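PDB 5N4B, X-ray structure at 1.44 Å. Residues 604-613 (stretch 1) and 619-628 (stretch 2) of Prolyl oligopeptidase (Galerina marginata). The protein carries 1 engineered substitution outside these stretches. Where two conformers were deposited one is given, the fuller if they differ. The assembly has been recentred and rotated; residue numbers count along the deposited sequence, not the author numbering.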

# COMPACT_ATOMS: atom_id res chain seq x y z
N GLY A 604 2.08 6.47 -12.33
CA GLY A 604 2.38 7.70 -11.63
C GLY A 604 1.45 8.86 -11.94
O GLY A 604 0.87 8.98 -13.03
N VAL A 605 1.31 9.74 -10.96
CA VAL A 605 0.67 11.05 -11.20
C VAL A 605 1.69 11.90 -11.97
O VAL A 605 2.89 11.80 -11.74
CB VAL A 605 0.30 11.70 -9.86
CG1 VAL A 605 -0.17 13.10 -10.04
CG2 VAL A 605 -0.71 10.85 -9.12
N ALA A 606 1.22 12.73 -12.90
CA ALA A 606 2.12 13.59 -13.66
C ALA A 606 1.50 14.91 -14.09
O ALA A 606 2.25 15.89 -14.32
CB ALA A 606 2.66 12.87 -14.90
N ASP A 607 0.18 14.97 -14.22
CA ASP A 607 -0.52 16.22 -14.54
C ASP A 607 -1.00 16.76 -13.19
O ASP A 607 -2.07 16.40 -12.70
CB ASP A 607 -1.64 15.99 -15.53
CG ASP A 607 -2.34 17.28 -15.89
OD1 ASP A 607 -2.22 18.28 -15.15
OD2 ASP A 607 -3.07 17.28 -16.91
N LEU A 608 -0.18 17.59 -12.56
CA LEU A 608 -0.54 18.12 -11.25
C LEU A 608 -1.48 19.33 -11.33
O LEU A 608 -1.88 19.85 -10.29
CB LEU A 608 0.69 18.51 -10.44
CG LEU A 608 1.49 17.45 -9.76
CD1 LEU A 608 2.57 18.12 -8.91
CD2 LEU A 608 0.64 16.58 -8.86
N LEU A 609 -1.84 19.77 -12.54
CA LEU A 609 -2.87 20.79 -12.69
C LEU A 609 -4.28 20.21 -12.77
O LEU A 609 -5.23 20.91 -12.44
CB LEU A 609 -2.63 21.70 -13.89
CG LEU A 609 -1.35 22.52 -13.84
CD1 LEU A 609 -1.24 23.37 -15.07
CD2 LEU A 609 -1.29 23.35 -12.60
N LYS A 610 -4.42 18.93 -13.14
CA LYS A 610 -5.75 18.34 -13.33
C LYS A 610 -5.99 17.08 -12.49
O LYS A 610 -7.04 16.46 -12.63
CB LYS A 610 -6.00 18.03 -14.82
CG LYS A 610 -6.00 19.26 -15.77
CD LYS A 610 -6.43 18.92 -17.24
CE LYS A 610 -7.89 18.50 -17.34
NZ LYS A 610 -8.36 18.32 -18.77
N PHE A 611 -5.08 16.71 -11.59
CA PHE A 611 -5.22 15.45 -10.87
C PHE A 611 -6.53 15.38 -10.10
O PHE A 611 -7.07 14.29 -9.90
CB PHE A 611 -4.04 15.24 -9.90
CG PHE A 611 -4.05 16.21 -8.71
CD1 PHE A 611 -4.78 15.93 -7.58
CD2 PHE A 611 -3.37 17.42 -8.75
CE1 PHE A 611 -4.87 16.82 -6.51
CE2 PHE A 611 -3.46 18.32 -7.71
CZ PHE A 611 -4.18 18.01 -6.57
N HIS A 612 -7.03 16.52 -9.62
CA HIS A 612 -8.21 16.55 -8.78
C HIS A 612 -9.51 16.42 -9.56
O HIS A 612 -10.57 16.37 -8.93
CB HIS A 612 -8.22 17.81 -7.92
CG HIS A 612 -8.25 19.07 -8.70
ND1 HIS A 612 -7.39 19.32 -9.75
CD2 HIS A 612 -9.02 20.18 -8.56
CE1 HIS A 612 -7.66 20.51 -10.26
NE2 HIS A 612 -8.63 21.06 -9.55
N LYS A 613 -9.43 16.35 -10.88
CA LYS A 613 -10.60 16.24 -11.76
C LYS A 613 -10.93 14.80 -12.14
O LYS A 613 -11.90 14.57 -12.88
CB LYS A 613 -10.37 17.04 -13.03
CG LYS A 613 -10.08 18.54 -12.87
CD LYS A 613 -11.13 19.22 -12.09
CE LYS A 613 -11.13 20.72 -12.33
NZ LYS A 613 -12.45 21.25 -11.89
N ALA A 619 -9.04 14.01 -3.19
CA ALA A 619 -8.52 13.69 -1.86
C ALA A 619 -7.05 14.03 -1.72
O ALA A 619 -6.56 14.16 -0.58
CB ALA A 619 -8.74 12.23 -1.57
N TRP A 620 -6.32 14.19 -2.83
CA TRP A 620 -4.90 14.49 -2.76
C TRP A 620 -4.60 15.99 -2.71
O TRP A 620 -3.42 16.37 -2.71
CB TRP A 620 -4.16 13.89 -3.96
CG TRP A 620 -4.47 12.48 -4.25
CD1 TRP A 620 -4.91 11.51 -3.40
CD2 TRP A 620 -4.39 11.89 -5.54
NE1 TRP A 620 -5.11 10.34 -4.09
CE2 TRP A 620 -4.79 10.55 -5.41
CE3 TRP A 620 -4.03 12.37 -6.79
CZ2 TRP A 620 -4.84 9.69 -6.52
CZ3 TRP A 620 -4.08 11.53 -7.88
CH2 TRP A 620 -4.49 10.23 -7.75
N ILE A 621 -5.61 16.85 -2.69
CA ILE A 621 -5.36 18.26 -2.45
C ILE A 621 -4.63 18.48 -1.13
O ILE A 621 -3.81 19.40 -1.03
CB ILE A 621 -6.69 19.03 -2.54
CG1 ILE A 621 -7.12 19.09 -4.01
CG2 ILE A 621 -6.54 20.41 -1.96
CD1 ILE A 621 -8.56 19.61 -4.18
N SER A 622 -4.87 17.63 -0.13
CA SER A 622 -4.13 17.77 1.13
C SER A 622 -2.65 17.45 0.96
O SER A 622 -1.85 17.83 1.82
CB SER A 622 -4.74 16.88 2.19
OG SER A 622 -4.77 15.56 1.78
N GLU A 623 -2.27 16.76 -0.12
CA GLU A 623 -0.90 16.40 -0.42
C GLU A 623 -0.20 17.35 -1.38
O GLU A 623 0.98 17.65 -1.20
CB GLU A 623 -0.82 15.00 -1.02
CG GLU A 623 0.59 14.43 -1.08
CD GLU A 623 1.22 14.08 0.30
OE1 GLU A 623 0.47 14.08 1.29
OE2 GLU A 623 2.45 13.84 0.35
N TYR A 624 -0.90 17.82 -2.41
CA TYR A 624 -0.30 18.59 -3.50
C TYR A 624 -0.71 20.06 -3.52
O TYR A 624 -0.04 20.85 -4.20
CB TYR A 624 -0.69 17.96 -4.84
CG TYR A 624 -0.33 16.50 -5.01
CD1 TYR A 624 0.90 16.04 -4.63
CD2 TYR A 624 -1.22 15.61 -5.58
CE1 TYR A 624 1.24 14.71 -4.78
CE2 TYR A 624 -0.89 14.28 -5.73
CZ TYR A 624 0.35 13.84 -5.32
OH TYR A 624 0.57 12.51 -5.51
N GLY A 625 -1.80 20.43 -2.85
CA GLY A 625 -2.41 21.73 -3.07
C GLY A 625 -3.54 21.66 -4.08
O GLY A 625 -3.78 20.65 -4.75
N ASN A 626 -4.23 22.79 -4.22
CA ASN A 626 -5.39 22.89 -5.09
C ASN A 626 -5.04 23.78 -6.29
O ASN A 626 -4.84 24.99 -6.12
CB ASN A 626 -6.57 23.48 -4.33
CG ASN A 626 -7.85 23.44 -5.11
OD1 ASN A 626 -7.86 23.38 -6.36
ND2 ASN A 626 -8.97 23.48 -4.39
N PRO A 627 -4.94 23.22 -7.50
CA PRO A 627 -4.59 24.04 -8.67
C PRO A 627 -5.54 25.17 -8.95
O PRO A 627 -5.13 26.10 -9.64
CB PRO A 627 -4.63 23.04 -9.84
CG PRO A 627 -4.43 21.65 -9.21
CD PRO A 627 -5.10 21.79 -7.84
N SER A 628 -6.77 25.13 -8.43
CA SER A 628 -7.72 26.22 -8.66
C SER A 628 -7.58 27.37 -7.67
O SER A 628 -8.29 28.38 -7.79
CB SER A 628 -9.16 25.70 -8.59
OG SER A 628 -9.52 25.42 -7.26

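The contact between these two stretches is a matter of shape, for no hydrogen bond crosses it. Its principal bump is the ring of F611, which points toward stretch 2 and enters a hollow lined by W620, I621, Y624, G625 and P627. A flat, rigid, apolar ring suits such a pocket because it offers both a broad face and a thin edge. Over one face stands Y624, whose own edge is turned toward F611: the ring centroids lie 5.2 Å apart and the planes meet at 80°, the classic edge-to-face arrangement, in which the slightly positive ring hydrogens of one partner meet the electron-rich face of the other. The edge of F611 slots in against backbone, with CZ 3.2 Å from G625 O and CE1 3.9 Å from I621 N. W620 and P627 close in obliquely, F611 CD1 lying 3.7 Å from W620 CE3 and F611 CE2 3.8 Å from P627 CG.

The backbone angles at G625 call for glycine. It is the first residue past the helix to leave helical angles, and with its positive phi a CB would be jammed against the carbonyl oxygen of Y624; glycine has none. Its own carbonyl oxygen, packed against F611, has no polar partner in the model.

P627 is the answering bump from stretch 2. Its compact ring sits among L608, L609, F611 and H612; P627 CG lies 3.3 Å from L608 O and P627 CB 3.4 Å from L609 O. L608 O, covered by the proline, has no polar partner in the model. P627 CD lies over one face of the H612 ring, 3.9 Å from its centroid and 16° off the normal, a CH-pi contact that makes use of imidazole's flatness. Beside it, N626 OD1 accepts bonds from S628 N (2.9 Å) and S628 OG (2.8 Å), bracing the chain around the proline.

At the other end, Y624 presents a face to L608 while its edge is turned toward F611. L608 CD2 rests over that face, 4.0 Å from the centroid of the Y624 ring and 15° off the normal; although the CA-to-CB bond of L608 points sideways, the branched end reaches nearer. The tyrosine hydroxyl is satisfied by a hydrogen bond elsewhere in the structure. V605 fits its small branched side chain against W620, CG2 to CZ3 being 3.7 Å.

D607 steadies the turn carrying these leucines: its OD1 accepts weak hydrogen bonds from L609 N (3.0 Å) and K610 N (3.1 Å), while K610 turns its CA-to-CB bond away from the contact.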